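Long-range contact in reticulocyte binding protein (Streptococcus agalactiae COH1, PDB 3FAW), which probably hydrolyses alpha-1,6-glucosidic linkages in pullulan and related alpha-glucans as a secreted, cell-wall-anchored pullulanase: residues Lys222-Asp234 with Val318-Ser330. Sequence-based numbering, arbitrary orientation.
Sequences KSLAEWDSNTVND and VLSYFYVNEMDKS
With CG turned anti to the backbone N in Trp-227 (chi1 174°), and in Phe-322 likewise, the indole and the phenyl ring meet at an oblique angle, their planes 59° apart. Trp-227 CZ2 lies over one face of the phenyl ring, offset toward its rim and 3.6 Å from Phe-322 CE1, while Val-232 CG2 touches Phe-322 CZ. At the edge of the indole, NE1 donates to Phe-322 O over 2.9 Å, lying in the carbonyl plane on a lone pair, so one residue engages the indole through both its ring and its carbonyl. Val-324 CG1 packs against Trp-227 CD1.

Backbone bonds continue the junction: Glu-326 N donates to Trp-227 O, and Ser-229 N to Val-324 O at 3.0 Å. These flank a single bridge between Asp-228 and Asn-325, whose carboxylate and amide planes, only 7° apart, are stacked; Asp-228 CG sits 3.2 Å from Asn-325 OD1. Each side-chain OD1 also closes an Asx turn within its own loop, Asp-228 accepting from Asn-230 N and Asn-325 from Met-327 N, bonds that would limit rotation of the two flat groups. Glu-326 reaches back with an extended chain beyond CG, and its OE1 takes the N-H of Trp-227 at 2.9 Å from above the carboxylate plane. A water donates to this same oxygen and to Ala-225 O, 2.8 Å from each. Farther out, Met-327 SD lies 3.7 Å from Glu-226 CG.

Gln-349 touches the Trp-227 side chain, and Asn-341 and Asn-343 bond to the backbone of the 318-330 loop. Two loops, the first carrying a short 3-10 turn, thus meet through an isolated beta bridge and an aromatic contact, joining the loop that follows strand 212-216 to the one that follows barrel strand 312-315 in the alpha-amylase-type TIM barrel.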
ATOM      1  N   LYS A 222       3.835  20.042  -4.074  1.00 16.12           N
ATOM      2  CA  LYS A 222       2.524  19.619  -4.570  1.00 16.01           C
ATOM      3  C   LYS A 222       2.562  19.152  -6.025  1.00 15.24           C
ATOM      4  O   LYS A 222       1.615  18.527  -6.502  1.00 16.28           O
ATOM      5  CB  LYS A 222       1.503  20.755  -4.414  1.00 16.35           C
ATOM      6  CG  LYS A 222       1.350  21.286  -2.980  1.00 18.06           C
ATOM      7  CD  LYS A 222       0.935  20.196  -1.989  1.00 15.71           C
ATOM      8  CE  LYS A 222       0.783  20.744  -0.580  1.00 17.93           C
ATOM      9  NZ  LYS A 222       2.077  21.241  -0.027  1.00 16.29           N
ATOM     10  N   SER A 223       3.639  19.481  -6.733  1.00 15.01           N
ATOM     11  CA  SER A 223       3.909  18.907  -8.054  1.00 13.96           C
ATOM     12  C   SER A 223       5.402  19.003  -8.374  1.00 14.06           C
ATOM     13  O   SER A 223       6.185  19.522  -7.569  1.00 13.95           O
ATOM     14  CB  SER A 223       3.069  19.584  -9.150  1.00 14.36           C
ATOM     15  OG  SER A 223       3.054  18.801 -10.342  1.00 10.40           O
ATOM     16  N   LEU A 224       5.785  18.484  -9.539  1.00 11.90           N
ATOM     17  CA  LEU A 224       7.189  18.365  -9.923  1.00 12.20           C
ATOM     18  C   LEU A 224       7.396  18.596 -11.417  1.00 12.14           C
ATOM     19  O   LEU A 224       6.455  18.505 -12.208  1.00 12.22           O
ATOM     20  CB  LEU A 224       7.722  16.967  -9.590  1.00 11.58           C
ATOM     21  CG  LEU A 224       7.551  16.388  -8.181  1.00 12.40           C
ATOM     22  CD1 LEU A 224       7.848  14.894  -8.205  1.00  7.43           C
ATOM     23  CD2 LEU A 224       8.440  17.102  -7.164  1.00  7.85           C
ATOM     24  N   ALA A 225       8.643  18.883 -11.787  1.00 12.78           N
ATOM     25  CA  ALA A 225       9.065  18.891 -13.186  1.00 12.95           C
ATOM     26  C   ALA A 225       9.082  17.461 -13.715  1.00 13.27           C
ATOM     27  O   ALA A 225       9.262  16.519 -12.943  1.00 13.68           O
ATOM     28  CB  ALA A 225      10.447  19.516 -13.325  1.00 11.02           C
ATOM     29  N   GLU A 226       8.885  17.303 -15.024  1.00 13.52           N
ATOM     30  CA  GLU A 226       8.987  15.987 -15.661  1.00 13.96           C
ATOM     31  C   GLU A 226      10.293  15.320 -15.223  1.00 13.93           C
ATOM     32  O   GLU A 226      11.346  15.961 -15.196  1.00 13.69           O
ATOM     33  CB  GLU A 226       8.882  16.077 -17.196  1.00 14.35           C
ATOM     34  CG  GLU A 226      10.059  16.744 -17.942  1.00 14.58           C
ATOM     35  CD  GLU A 226      10.173  18.249 -17.719  1.00  9.99           C
ATOM     36  OE1 GLU A 226       9.230  18.870 -17.183  1.00 12.19           O
ATOM     37  OE2 GLU A 226      11.220  18.817 -18.086  1.00 13.16           O
ATOM     38  N   TRP A 227      10.206  14.044 -14.856  1.00 14.17           N
ATOM     39  CA  TRP A 227      11.300  13.351 -14.167  1.00 14.11           C
ATOM     40  C   TRP A 227      11.815  12.155 -14.968  1.00 14.13           C
ATOM     41  O   TRP A 227      11.040  11.317 -15.444  1.00 12.99           O
ATOM     42  CB  TRP A 227      10.834  12.918 -12.770  1.00 13.48           C
ATOM     43  CG  TRP A 227      11.800  12.063 -11.999  1.00 14.33           C
ATOM     44  CD1 TRP A 227      11.562  10.816 -11.498  1.00 12.76           C
ATOM     45  CD2 TRP A 227      13.150  12.389 -11.634  1.00 14.05           C
ATOM     46  NE1 TRP A 227      12.679  10.346 -10.849  1.00 13.48           N
ATOM     47  CE2 TRP A 227      13.667  11.289 -10.916  1.00 11.21           C
ATOM     48  CE3 TRP A 227      13.975  13.500 -11.849  1.00 13.24           C
ATOM     49  CZ2 TRP A 227      14.969  11.266 -10.409  1.00 13.35           C
ATOM     50  CZ3 TRP A 227      15.269  13.477 -11.345  1.00 14.17           C
ATOM     51  CH2 TRP A 227      15.753  12.366 -10.632  1.00 13.85           C
ATOM     52  N   ASP A 228      13.134  12.108 -15.122  1.00 14.91           N
ATOM     53  CA  ASP A 228      13.826  10.985 -15.745  1.00 15.06           C
ATOM     54  C   ASP A 228      15.053  10.681 -14.892  1.00 14.14           C
ATOM     55  O   ASP A 228      16.008  11.455 -14.892  1.00 13.55           O
ATOM     56  CB  ASP A 228      14.232  11.343 -17.186  1.00 15.68           C
ATOM     57  CG  ASP A 228      15.025  10.239 -17.873  1.00 15.93           C
ATOM     58  OD1 ASP A 228      15.061   9.099 -17.361  1.00 17.42           O
ATOM     59  OD2 ASP A 228      15.617  10.516 -18.935  1.00 18.03           O
ATOM     60  N   SER A 229      15.020   9.560 -14.169  1.00 15.70           N
ATOM     61  CA  SER A 229      16.087   9.222 -13.208  1.00 15.94           C
ATOM     62  C   SER A 229      17.461   8.999 -13.844  1.00 16.75           C
ATOM     63  O   SER A 229      18.474   9.013 -13.139  1.00 17.39           O
ATOM     64  CB  SER A 229      15.703   8.018 -12.337  1.00 15.34           C
ATOM     65  OG  SER A 229      15.399   6.868 -13.106  1.00 13.12           O
ATOM     66  N   ASN A 230      17.502   8.800 -15.162  1.00 17.98           N
ATOM     67  CA  ASN A 230      18.774   8.750 -15.888  1.00 17.92           C
ATOM     68  C   ASN A 230      19.558  10.067 -15.823  1.00 16.56           C
ATOM     69  O   ASN A 230      20.775  10.070 -15.995  1.00 17.05           O
ATOM     70  CB  ASN A 230      18.547   8.359 -17.354  1.00 18.75           C
ATOM     71  CG  ASN A 230      18.212   6.884 -17.527  1.00 21.90           C
ATOM     72  OD1 ASN A 230      17.333   6.531 -18.315  1.00 28.65           O
ATOM     73  ND2 ASN A 230      18.913   6.016 -16.798  1.00 20.42           N
ATOM     74  N   THR A 231      18.867  11.176 -15.561  1.00 15.53           N
ATOM     75  CA  THR A 231      19.507  12.494 -15.505  1.00 14.43           C
ATOM     76  C   THR A 231      20.222  12.786 -14.179  1.00 13.89           C
ATOM     77  O   THR A 231      20.891  13.812 -14.055  1.00 11.94           O
ATOM     78  CB  THR A 231      18.489  13.634 -15.775  1.00 14.82           C
ATOM     79  OG1 THR A 231      17.539  13.705 -14.702  1.00 14.69           O
ATOM     80  CG2 THR A 231      17.759  13.409 -17.104  1.00 12.83           C
ATOM     81  N   VAL A 232      20.075  11.902 -13.193  1.00 13.87           N
ATOM     82  CA  VAL A 232      20.731  12.067 -11.890  1.00 15.38           C
ATOM     83  C   VAL A 232      22.242  12.241 -12.018  1.00 15.74           C
ATOM     84  O   VAL A 232      22.888  11.537 -12.788  1.00 16.19           O
ATOM     85  CB  VAL A 232      20.455  10.849 -10.957  1.00 16.50           C
ATOM     86  CG1 VAL A 232      21.477  10.781  -9.818  1.00 18.03           C
ATOM     87  CG2 VAL A 232      19.040  10.909 -10.403  1.00 18.09           C
ATOM     88  N   ASN A 233      22.798  13.189 -11.268  1.00 17.32           N
ATOM     89  CA  ASN A 233      24.254  13.306 -11.115  1.00 18.87           C
ATOM     90  C   ASN A 233      24.624  13.596  -9.652  1.00 19.28           C
ATOM     91  O   ASN A 233      23.769  13.502  -8.770  1.00 20.72           O
ATOM     92  CB  ASN A 233      24.843  14.342 -12.098  1.00 17.99           C
ATOM     93  CG  ASN A 233      24.279  15.744 -11.910  1.00 16.55           C
ATOM     94  OD1 ASN A 233      24.012  16.180 -10.794  1.00 12.32           O
ATOM     95  ND2 ASN A 233      24.113  16.464 -13.018  1.00 16.52           N
ATOM     96  N   ASP A 234      25.889  13.922  -9.396  1.00 20.44           N
ATOM     97  CA  ASP A 234      26.363  14.205  -8.036  1.00 20.64           C
ATOM     98  C   ASP A 234      25.778  15.499  -7.454  1.00 20.36           C
ATOM     99  O   ASP A 234      25.689  15.644  -6.232  1.00 19.81           O
ATOM    100  CB  ASP A 234      27.898  14.279  -8.007  1.00 21.65           C
ATOM    101  CG  ASP A 234      28.561  12.930  -8.262  1.00 21.98           C
ATOM    102  OD1 ASP A 234      27.876  11.887  -8.186  0.10 21.30           O
ATOM    103  OD2 ASP A 234      29.781  12.916  -8.537  0.10 20.98           O
ATOM    104  N   VAL A 318       0.291   6.233  -7.050  1.00 12.23           N
ATOM    105  CA  VAL A 318       0.223   7.326  -8.020  1.00 11.36           C
ATOM    106  C   VAL A 318       1.099   8.515  -7.599  1.00 12.13           C
ATOM    107  O   VAL A 318       1.322   9.432  -8.391  1.00 11.03           O
ATOM    108  CB  VAL A 318      -1.244   7.799  -8.269  1.00 11.38           C
ATOM    109  CG1 VAL A 318      -2.100   6.645  -8.789  1.00 10.88           C
ATOM    110  CG2 VAL A 318      -1.856   8.399  -7.013  1.00  8.64           C
ATOM    111  N   LEU A 319       1.593   8.507  -6.362  1.00 11.65           N
ATOM    112  CA  LEU A 319       2.562   9.526  -5.929  1.00 12.80           C
ATOM    113  C   LEU A 319       3.928   9.275  -6.569  1.00 12.90           C
ATOM    114  O   LEU A 319       4.228   8.154  -6.983  1.00 12.35           O
ATOM    115  CB  LEU A 319       2.665   9.583  -4.407  1.00 12.47           C
ATOM    116  CG  LEU A 319       1.397  10.165  -3.764  1.00 16.13           C
ATOM    117  CD1 LEU A 319       1.148   9.546  -2.416  1.00 21.62           C
ATOM    118  CD2 LEU A 319       1.458  11.688  -3.658  1.00 12.89           C
ATOM    119  N   SER A 320       4.740  10.328  -6.652  1.00 12.11           N
ATOM    120  CA  SER A 320       5.989  10.281  -7.405  1.00 12.48           C
ATOM    121  C   SER A 320       6.910   9.176  -6.913  1.00 11.36           C
ATOM    122  O   SER A 320       7.198   9.088  -5.725  1.00 10.68           O
ATOM    123  CB  SER A 320       6.734  11.618  -7.332  1.00 11.70           C
ATOM    124  OG  SER A 320       7.991  11.526  -7.991  1.00 11.80           O
ATOM    125  N   TYR A 321       7.345   8.332  -7.845  1.00 13.86           N
ATOM    126  CA  TYR A 321       8.354   7.307  -7.571  1.00 13.25           C
ATOM    127  C   TYR A 321       9.601   7.550  -8.416  1.00 12.61           C
ATOM    128  O   TYR A 321       9.539   8.210  -9.456  1.00 11.24           O
ATOM    129  CB  TYR A 321       7.800   5.892  -7.780  1.00 13.81           C
ATOM    130  CG  TYR A 321       7.087   5.633  -9.094  1.00 13.00           C
ATOM    131  CD1 TYR A 321       7.789   5.192 -10.220  1.00 12.94           C
ATOM    132  CD2 TYR A 321       5.706   5.785  -9.201  1.00 13.28           C
ATOM    133  CE1 TYR A 321       7.138   4.932 -11.422  1.00 11.03           C
ATOM    134  CE2 TYR A 321       5.041   5.519 -10.403  1.00 13.77           C
ATOM    135  CZ  TYR A 321       5.764   5.095 -11.507  1.00 14.35           C
ATOM    136  OH  TYR A 321       5.116   4.830 -12.693  1.00 12.69           O
ATOM    137  N   PHE A 322      10.723   7.004  -7.955  1.00 12.75           N
ATOM    138  CA  PHE A 322      12.052   7.448  -8.388  1.00 13.63           C
ATOM    139  C   PHE A 322      12.546   6.800  -9.684  1.00 13.92           C
ATOM    140  O   PHE A 322      12.931   7.497 -10.626  1.00 14.22           O
ATOM    141  CB  PHE A 322      13.065   7.204  -7.256  1.00 14.55           C
ATOM    142  CG  PHE A 322      14.427   7.805  -7.503  1.00 14.44           C
ATOM    143  CD1 PHE A 322      14.713   9.100  -7.087  1.00 14.69           C
ATOM    144  CD2 PHE A 322      15.427   7.068  -8.134  1.00 12.79           C
ATOM    145  CE1 PHE A 322      15.972   9.658  -7.307  1.00 15.66           C
ATOM    146  CE2 PHE A 322      16.689   7.614  -8.357  1.00  8.77           C
ATOM    147  CZ  PHE A 322      16.963   8.909  -7.943  1.00 15.55           C
ATOM    148  N   TYR A 323      12.553   5.471  -9.730  1.00 14.06           N
ATOM    149  CA  TYR A 323      13.127   4.751 -10.872  1.00 14.61           C
ATOM    150  C   TYR A 323      12.162   4.729 -12.057  1.00 13.42           C
ATOM    151  O   TYR A 323      11.356   3.807 -12.204  1.00 11.58           O
ATOM    152  CB  TYR A 323      13.522   3.332 -10.470  1.00 15.13           C
ATOM    153  CG  TYR A 323      14.588   3.284  -9.402  1.00 16.34           C
ATOM    154  CD1 TYR A 323      14.290   2.839  -8.118  1.00 19.53           C
ATOM    155  CD2 TYR A 323      15.896   3.682  -9.672  1.00 18.44           C
ATOM    156  CE1 TYR A 323      15.262   2.784  -7.127  1.00 19.10           C
ATOM    157  CE2 TYR A 323      16.882   3.632  -8.683  1.00 18.45           C
ATOM    158  CZ  TYR A 323      16.551   3.184  -7.414  1.00 18.00           C
ATOM    159  OH  TYR A 323      17.506   3.128  -6.426  1.00 22.42           O
ATOM    160  N   VAL A 324      12.256   5.758 -12.893  1.00 12.98           N
ATOM    161  CA  VAL A 324      11.349   5.932 -14.025  1.00 12.27           C
ATOM    162  C   VAL A 324      11.842   7.026 -14.983  1.00 12.27           C
ATOM    163  O   VAL A 324      12.562   7.944 -14.578  1.00 10.95           O
ATOM    164  CB  VAL A 324       9.923   6.307 -13.544  1.00 11.78           C
ATOM    165  CG1 VAL A 324       9.895   7.735 -13.005  1.00 12.62           C
ATOM    166  CG2 VAL A 324       8.898   6.134 -14.662  1.00 10.68           C
ATOM    167  N   ASN A 325      11.446   6.903 -16.248  1.00 12.02           N
ATOM    168  CA  ASN A 325      11.588   7.961 -17.243  1.00 12.38           C
ATOM    169  C   ASN A 325      10.195   8.315 -17.728  1.00 12.37           C
ATOM    170  O   ASN A 325       9.596   7.589 -18.525  1.00 13.11           O
ATOM    171  CB  ASN A 325      12.458   7.517 -18.425  1.00 12.64           C
ATOM    172  CG  ASN A 325      12.614   8.608 -19.490  1.00 14.39           C
ATOM    173  OD1 ASN A 325      12.164   9.743 -19.318  1.00 14.56           O
ATOM    174  ND2 ASN A 325      13.267   8.260 -20.591  1.00 14.56           N
ATOM    175  N   GLU A 326       9.680   9.432 -17.235  1.00 11.45           N
ATOM    176  CA  GLU A 326       8.309   9.839 -17.525  1.00 13.41           C
ATOM    177  C   GLU A 326       8.136  10.381 -18.952  1.00 13.71           C
ATOM    178  O   GLU A 326       7.012  10.554 -19.418  1.00 13.90           O
ATOM    179  CB  GLU A 326       7.848  10.873 -16.495  1.00 13.70           C
ATOM    180  CG  GLU A 326       7.845  10.350 -15.057  1.00 12.80           C
ATOM    181  CD  GLU A 326       7.569  11.430 -14.022  1.00 14.60           C
ATOM    182  OE1 GLU A 326       7.703  12.634 -14.346  1.00 13.30           O
ATOM    183  OE2 GLU A 326       7.212  11.067 -12.878  1.00 13.06           O
ATOM    184  N   MET A 327       9.248  10.639 -19.638  1.00 14.19           N
ATOM    185  CA  MET A 327       9.217  11.097 -21.021  1.00 16.31           C
ATOM    186  C   MET A 327       9.178   9.940 -22.038  1.00 16.13           C
ATOM    187  O   MET A 327       9.123  10.185 -23.242  1.00 16.45           O
ATOM    188  CB  MET A 327      10.413  12.014 -21.291  1.00 16.52           C
ATOM    189  CG  MET A 327      10.449  13.270 -20.416  1.00 18.64           C
ATOM    190  SD  MET A 327       8.916  14.239 -20.435  1.00 22.83           S
ATOM    191  CE  MET A 327       8.750  14.622 -22.182  1.00 26.27           C
ATOM    192  N   ASP A 328       9.196   8.698 -21.550  1.00 15.83           N
ATOM    193  CA  ASP A 328       9.103   7.497 -22.394  1.00 14.77           C
ATOM    194  C   ASP A 328       7.813   6.753 -22.057  1.00 15.12           C
ATOM    195  O   ASP A 328       7.744   6.038 -21.051  1.00 14.34           O
ATOM    196  CB  ASP A 328      10.328   6.603 -22.149  1.00 15.12           C
ATOM    197  CG  ASP A 328      10.237   5.245 -22.844  1.00 17.33           C
ATOM    198  OD1 ASP A 328       9.478   5.094 -23.827  1.00 18.20           O
ATOM    199  OD2 ASP A 328      10.949   4.320 -22.398  1.00 21.45           O
ATOM    200  N   LYS A 329       6.792   6.939 -22.892  1.00 14.98           N
ATOM    201  CA  LYS A 329       5.501   6.267 -22.710  1.00 17.15           C
ATOM    202  C   LYS A 329       5.368   5.013 -23.584  1.00 17.18           C
ATOM    203  O   LYS A 329       4.291   4.420 -23.662  1.00 18.50           O
ATOM    204  CB  LYS A 329       4.350   7.235 -23.014  1.00 17.66           C
ATOM    205  CG  LYS A 329       4.232   8.381 -22.025  1.00 18.21           C
ATOM    206  CD  LYS A 329       3.061   9.282 -22.362  1.00 21.72           C
ATOM    207  CE  LYS A 329       2.864  10.371 -21.317  1.00 22.48           C
ATOM    208  NZ  LYS A 329       2.527   9.803 -19.989  1.00 25.59           N
ATOM    209  N   SER A 330       6.465   4.602 -24.216  1.00 16.46           N
ATOM    210  CA  SER A 330       6.436   3.495 -25.168  1.00 16.60           C
ATOM    211  C   SER A 330       6.059   2.170 -24.511  1.00 16.73           C
ATOM    212  O   SER A 330       6.432   1.897 -23.369  1.00 17.80           O
ATOM    213  CB  SER A 330       7.785   3.358 -25.890  1.00 15.66           C
ATOM    214  OG  SER A 330       8.807   2.929 -25.006  1.00 16.05           O
TER
HETATM  215  O   HOH W   1       7.546  14.463 -12.278  1.00  5.58           O